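Long-range contacts in Atg1 tMIT (Kluyveromyces marxianus, PDB 4P1N), which forms the tandem MIT region of a serine/threonine protein kinase essential in autophagy and required for autophagosome formation and cytoplasm-to-vacuole transport: residues I195-A200 / L214-T218; L231-E235 / N244-L248. All coordinates share one frame; numbering follows the deposited sequence.

Contact 1 (I195-A200 / L214-T218)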
loop_
_atom_site.group_PDB
_atom_site.type_symbol
_atom_site.label_atom_id
_atom_site.label_comp_id
_atom_site.label_asym_id
_atom_site.label_seq_id
_atom_site.Cartn_x
_atom_site.Cartn_y
_atom_site.Cartn_z
ATOM N N ILE B 195 4.486 -22.898 -7.508
ATOM C CA ILE B 195 4.615 -22.485 -6.116
ATOM C C ILE B 195 4.070 -23.560 -5.169
ATOM O O ILE B 195 4.716 -23.859 -4.163
ATOM C CB ILE B 195 3.907 -21.158 -5.818
ATOM C CG1 ILE B 195 4.641 -20.004 -6.513
ATOM C CG2 ILE B 195 3.894 -20.905 -4.306
ATOM C CD1 ILE B 195 3.818 -18.736 -6.628
ATOM N N SER B 196 2.897 -24.136 -5.487
ATOM C CA SER B 196 2.329 -25.202 -4.645
ATOM C C SER B 196 3.131 -26.524 -4.730
ATOM O O SER B 196 3.235 -27.253 -3.736
ATOM C CB SER B 196 0.854 -25.451 -4.964
ATOM O OG SER B 196 0.034 -24.506 -4.255
ATOM N N ARG B 197 3.645 -26.833 -5.920
ATOM C CA ARG B 197 4.474 -27.998 -6.098
ATOM C C ARG B 197 5.731 -27.863 -5.252
ATOM O O ARG B 197 6.066 -28.771 -4.525
ATOM C CB ARG B 197 4.837 -28.198 -7.569
ATOM C CG ARG B 197 5.659 -29.451 -7.817
ATOM C CD ARG B 197 6.169 -29.511 -9.246
ATOM N NE ARG B 197 7.286 -28.583 -9.432
ATOM C CZ ARG B 197 7.310 -27.557 -10.281
ATOM N NH1 ARG B 197 6.287 -27.301 -11.091
ATOM N NH2 ARG B 197 8.384 -26.781 -10.332
ATOM N N ASN B 198 6.428 -26.731 -5.368
ATOM C CA ASN B 198 7.568 -26.442 -4.497
ATOM C C ASN B 198 7.216 -26.442 -2.987
ATOM O O ASN B 198 8.026 -26.860 -2.164
ATOM C CB ASN B 198 8.185 -25.064 -4.841
ATOM C CG ASN B 198 9.008 -25.053 -6.132
ATOM O OD1 ASN B 198 9.249 -23.989 -6.688
ATOM N ND2 ASN B 198 9.446 -26.190 -6.589
ATOM N N ALA B 199 6.046 -25.919 -2.609
ATOM C CA ALA B 199 5.650 -25.920 -1.192
ATOM C C ALA B 199 5.499 -27.335 -0.614
ATOM O O ALA B 199 5.869 -27.581 0.536
ATOM C CB ALA B 199 4.368 -25.140 -0.997
ATOM N N ALA B 200 4.951 -28.241 -1.422
ATOM C CA ALA B 200 4.723 -29.613 -1.035
ATOM C C ALA B 200 6.024 -30.429 -0.904
ATOM O O ALA B 200 6.160 -31.229 0.041
ATOM C CB ALA B 200 3.783 -30.272 -2.032
ATOM N N LEU B 214 2.296 -19.843 3.454
ATOM C CA LEU B 214 2.244 -18.660 2.624
ATOM C C LEU B 214 2.299 -19.011 1.151
ATOM O O LEU B 214 1.598 -18.397 0.355
ATOM C CB LEU B 214 3.386 -17.730 2.987
ATOM C CG LEU B 214 3.159 -16.338 2.403
ATOM C CD1 LEU B 214 2.994 -15.335 3.540
ATOM C CD2 LEU B 214 4.305 -15.978 1.480
ATOM N N ALA B 215 3.109 -20.005 0.785
ATOM C CA ALA B 215 3.145 -20.456 -0.597
ATOM C C ALA B 215 1.785 -20.981 -1.068
ATOM O O ALA B 215 1.257 -20.514 -2.075
ATOM C CB ALA B 215 4.236 -21.485 -0.814
ATOM N N TYR B 216 1.180 -21.909 -0.333
ATOM C CA TYR B 216 -0.145 -22.387 -0.736
ATOM C C TYR B 216 -1.134 -21.217 -0.841
ATOM O O TYR B 216 -1.909 -21.157 -1.775
ATOM C CB TYR B 216 -0.701 -23.407 0.232
ATOM C CG TYR B 216 0.044 -24.715 0.309
ATOM C CD1 TYR B 216 0.306 -25.455 -0.833
ATOM C CD2 TYR B 216 0.429 -25.240 1.535
ATOM C CE1 TYR B 216 0.963 -26.652 -0.768
ATOM C CE2 TYR B 216 1.084 -26.458 1.615
ATOM C CZ TYR B 216 1.357 -27.150 0.458
ATOM O OH TYR B 216 2.004 -28.353 0.520
ATOM N N ALA B 217 -1.124 -20.310 0.135
ATOM C CA ALA B 217 -2.080 -19.209 0.137
ATOM C C ALA B 217 -1.843 -18.339 -1.121
ATOM O O ALA B 217 -2.797 -17.864 -1.787
ATOM C CB ALA B 217 -1.941 -18.381 1.427
ATOM N N THR B 218 -0.568 -18.160 -1.450
ATOM C CA THR B 218 -0.194 -17.416 -2.660
ATOM C C THR B 218 -0.739 -18.057 -3.926
ATOM O O THR B 218 -1.347 -17.348 -4.743
ATOM C CB THR B 218 1.313 -17.223 -2.772
ATOM O OG1 THR B 218 1.775 -16.540 -1.601
ATOM C CG2 THR B 218 1.672 -16.433 -4.044
#
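Ala199 CB and Ala215 CB meet 3.7 Å apart where residues 195-200 of helix 184-204 and 214-218 of helix 209-227 run nearly antiparallel, the axes of these segments 159° apart in direction and 8.5 Å at their closest. This is the tight part: alanine faces alanine, and Ile195 CG2 slides in against Ala215 CB at 3.6 Å. Ala199 CB also sits over one face of the Tyr216 ring, 4.0 Å from the ring centroid, a CH-pi contact shifted toward the CE1 rim. Tyr216 leaves its helix pointing away from the partner, but with CG beside the backbone N (chi1 -66°) the ring swings back across. Ser196 OG comes to the ring edge near CD1 while bonding Ser219, and Tyr216 OH passes Ala200 CA at 3.4 Å to bond Glu203. Cutting Tyr216 back to alanine would probably uncover the Ala199 methyl and cost Glu203 its phenolic partner. The looser end lies at partly exposed Thr218, whose CG2 only brushes Ile195 CD1 at 4.1 Å while OG1 bonds back to Leu214 O. Between these segments of the second MIT domain, then, small apolar groups do the joining, and the polar tips are satisfied along the flanks.

Contact 2 (L231-E235 / N244-L248)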
loop_
_atom_site.group_PDB
_atom_site.type_symbol
_atom_site.label_atom_id
_atom_site.label_comp_id
_atom_site.label_asym_id
_atom_site.label_seq_id
_atom_site.Cartn_x
_atom_site.Cartn_y
_atom_site.Cartn_z
ATOM N N LEU B 231 -12.347 -10.338 -12.504
ATOM C CA LEU B 231 -10.870 -10.287 -12.595
ATOM C C LEU B 231 -10.253 -11.195 -13.665
ATOM O O LEU B 231 -9.103 -10.992 -14.050
ATOM C CB LEU B 231 -10.249 -10.710 -11.275
ATOM C CG LEU B 231 -10.680 -9.988 -10.012
ATOM C CD1 LEU B 231 -9.836 -10.508 -8.842
ATOM C CD2 LEU B 231 -10.523 -8.488 -10.179
ATOM N N SER B 232 -11.006 -12.201 -14.106
ATOM C CA SER B 232 -10.522 -13.225 -15.009
ATOM C C SER B 232 -10.610 -12.810 -16.464
ATOM O O SER B 232 -10.106 -13.509 -17.318
ATOM C CB SER B 232 -11.347 -14.508 -14.863
ATOM O OG SER B 232 -12.703 -14.232 -15.128
ATOM N N SER B 233 -11.241 -11.689 -16.743
ATOM C CA SER B 233 -11.239 -11.133 -18.096
ATOM C C SER B 233 -9.863 -10.651 -18.538
ATOM O O SER B 233 -9.128 -10.099 -17.740
ATOM C CB SER B 233 -12.233 -9.985 -18.178
ATOM O OG SER B 233 -13.531 -10.565 -18.286
ATOM N N ASN B 234 -9.554 -10.830 -19.825
ATOM C CA ASN B 234 -8.218 -10.598 -20.337
ATOM C C ASN B 234 -8.110 -9.188 -20.887
ATOM O O ASN B 234 -8.850 -8.803 -21.804
ATOM C CB ASN B 234 -7.866 -11.627 -21.399
ATOM C CG ASN B 234 -6.405 -11.555 -21.824
ATOM O OD1 ASN B 234 -5.898 -10.480 -22.135
ATOM N ND2 ASN B 234 -5.725 -12.705 -21.847
ATOM N N GLU B 235 -7.139 -8.438 -20.363
ATOM C CA GLU B 235 -7.101 -7.047 -20.646
ATOM C C GLU B 235 -6.566 -6.673 -22.040
ATOM O O GLU B 235 -6.619 -5.529 -22.401
ATOM C CB GLU B 235 -6.457 -6.159 -19.541
ATOM C CG GLU B 235 -5.775 -6.552 -18.249
ATOM C CD GLU B 235 -6.092 -7.846 -17.547
ATOM O OE1 GLU B 235 -6.809 -7.832 -16.495
ATOM O OE2 GLU B 235 -5.488 -8.862 -17.974
ATOM N N ASN B 244 -13.561 -6.324 -21.559
ATOM C CA ASN B 244 -12.566 -7.362 -21.719
ATOM C C ASN B 244 -13.239 -8.695 -21.654
ATOM O O ASN B 244 -14.210 -8.876 -20.932
ATOM C CB ASN B 244 -11.479 -7.194 -20.651
ATOM C CG ASN B 244 -10.767 -5.844 -20.802
ATOM O OD1 ASN B 244 -10.803 -5.018 -19.920
ATOM N ND2 ASN B 244 -10.191 -5.607 -21.952
ATOM N N ILE B 245 -12.707 -9.627 -22.423
ATOM C CA ILE B 245 -13.340 -10.877 -22.659
ATOM C C ILE B 245 -12.504 -11.969 -21.964
ATOM O O ILE B 245 -11.259 -11.923 -21.981
ATOM C CB ILE B 245 -13.422 -11.121 -24.178
ATOM C CG1 ILE B 245 -14.352 -10.086 -24.848
ATOM C CG2 ILE B 245 -13.882 -12.542 -24.490
ATOM C CD1 ILE B 245 -15.683 -9.843 -24.156
ATOM N N THR B 246 -13.191 -12.938 -21.359
ATOM C CA THR B 246 -12.490 -14.061 -20.756
ATOM C C THR B 246 -12.037 -14.972 -21.873
ATOM O O THR B 246 -12.755 -15.212 -22.833
ATOM C CB THR B 246 -13.349 -14.842 -19.759
ATOM O OG1 THR B 246 -13.809 -13.934 -18.754
ATOM C CG2 THR B 246 -12.526 -15.942 -19.090
ATOM N N SER B 247 -10.813 -15.430 -21.742
ATOM C CA SER B 247 -10.115 -16.180 -22.767
ATOM C C SER B 247 -10.079 -17.667 -22.418
ATOM O O SER B 247 -9.711 -18.501 -23.240
ATOM C CB SER B 247 -8.680 -15.643 -22.841
ATOM O OG SER B 247 -7.958 -16.344 -23.836
ATOM N N LEU B 248 -10.402 -17.973 -21.167
ATOM C CA LEU B 248 -10.454 -19.326 -20.682
ATOM C C LEU B 248 -11.732 -19.956 -21.213
ATOM O O LEU B 248 -12.754 -19.270 -21.307
ATOM C CB LEU B 248 -10.512 -19.342 -19.154
ATOM C CG LEU B 248 -9.313 -18.803 -18.355
ATOM C CD1 LEU B 248 -9.728 -18.489 -16.930
ATOM C CD2 LEU B 248 -8.177 -19.799 -18.339
#
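Ser233 and Thr246 bring their CA atoms to 4.1 Å where the loop after helix 209-227 passes strand 244-245, the touching parts running 119° apart and the closest backbone link being Asn234 N to Ile245 O at 3.0 Å. That bond is fairly straight at the hydrogen, 164°, but the donor stands well above the carbonyl plane. Strand 244-245 is only weakly bonded, and Ile245 finds a further backbone partner in Tyr237.

The side chains are mostly polar. Ser233 OG lies beside its own backbone N (chi1 -78°), which sets it between two oxygens: Asn244 O, a possible acceptor at 3.2 Å, and Thr246 OG1, a weak bond at 3.4 Å in which either hydroxyl could donate. Ser233 CB itself packs on Asn244 CB at 3.8 Å. Asn244 leans over segment 231-235 with its CB 3.3 Å from Asn234 O, and its amide lies alongside the backbone of Asn234 and Glu235. In the Asn234 amide, OD1 takes the N-H of Val236 and ND2 makes a weak bond to Glu185 on helix 184-204. Ser232 OG bonds back to Asp228 O, while the Glu235 carboxylate makes a salt bridge to Lys111 and a hydrogen bond to Thr114, both on helix 95-129.

Another protein of the assembly takes up Thr246 O with a basic side chain and makes backbone bonds with Ser247. Between the two segments themselves stand one clear backbone bond and a weak hydroxyl pair; the polar ends of Ser232, Asn234 and Glu235 find their stronger partners outside, so this is a polar crossing whose bonding is shared with helix 95-129, helix 184-204 and the partner protein.

The two contacts follow one another along the chain, contact 1 closing before contact 2 opens, and both fall in the second MIT domain. Helix 209-227 connects them: it supplies residues 214-218 to contact 1 and then runs out into the loop that holds 231-235. Their centres are 25 Å apart, on opposite sides of the chain's centre, and the nearest atoms stay about 12 Å from each other. Helix 184-204 supplies 195-200 to contact 1, and its start touches Asn234, Ser247 and Leu248 in contact 2; helix 250-273 packs on Ser196 and Tyr216 in the first and on Thr246 and Leu248 in the second. One domain thus combines a helix-helix interface with a polar loop crossing.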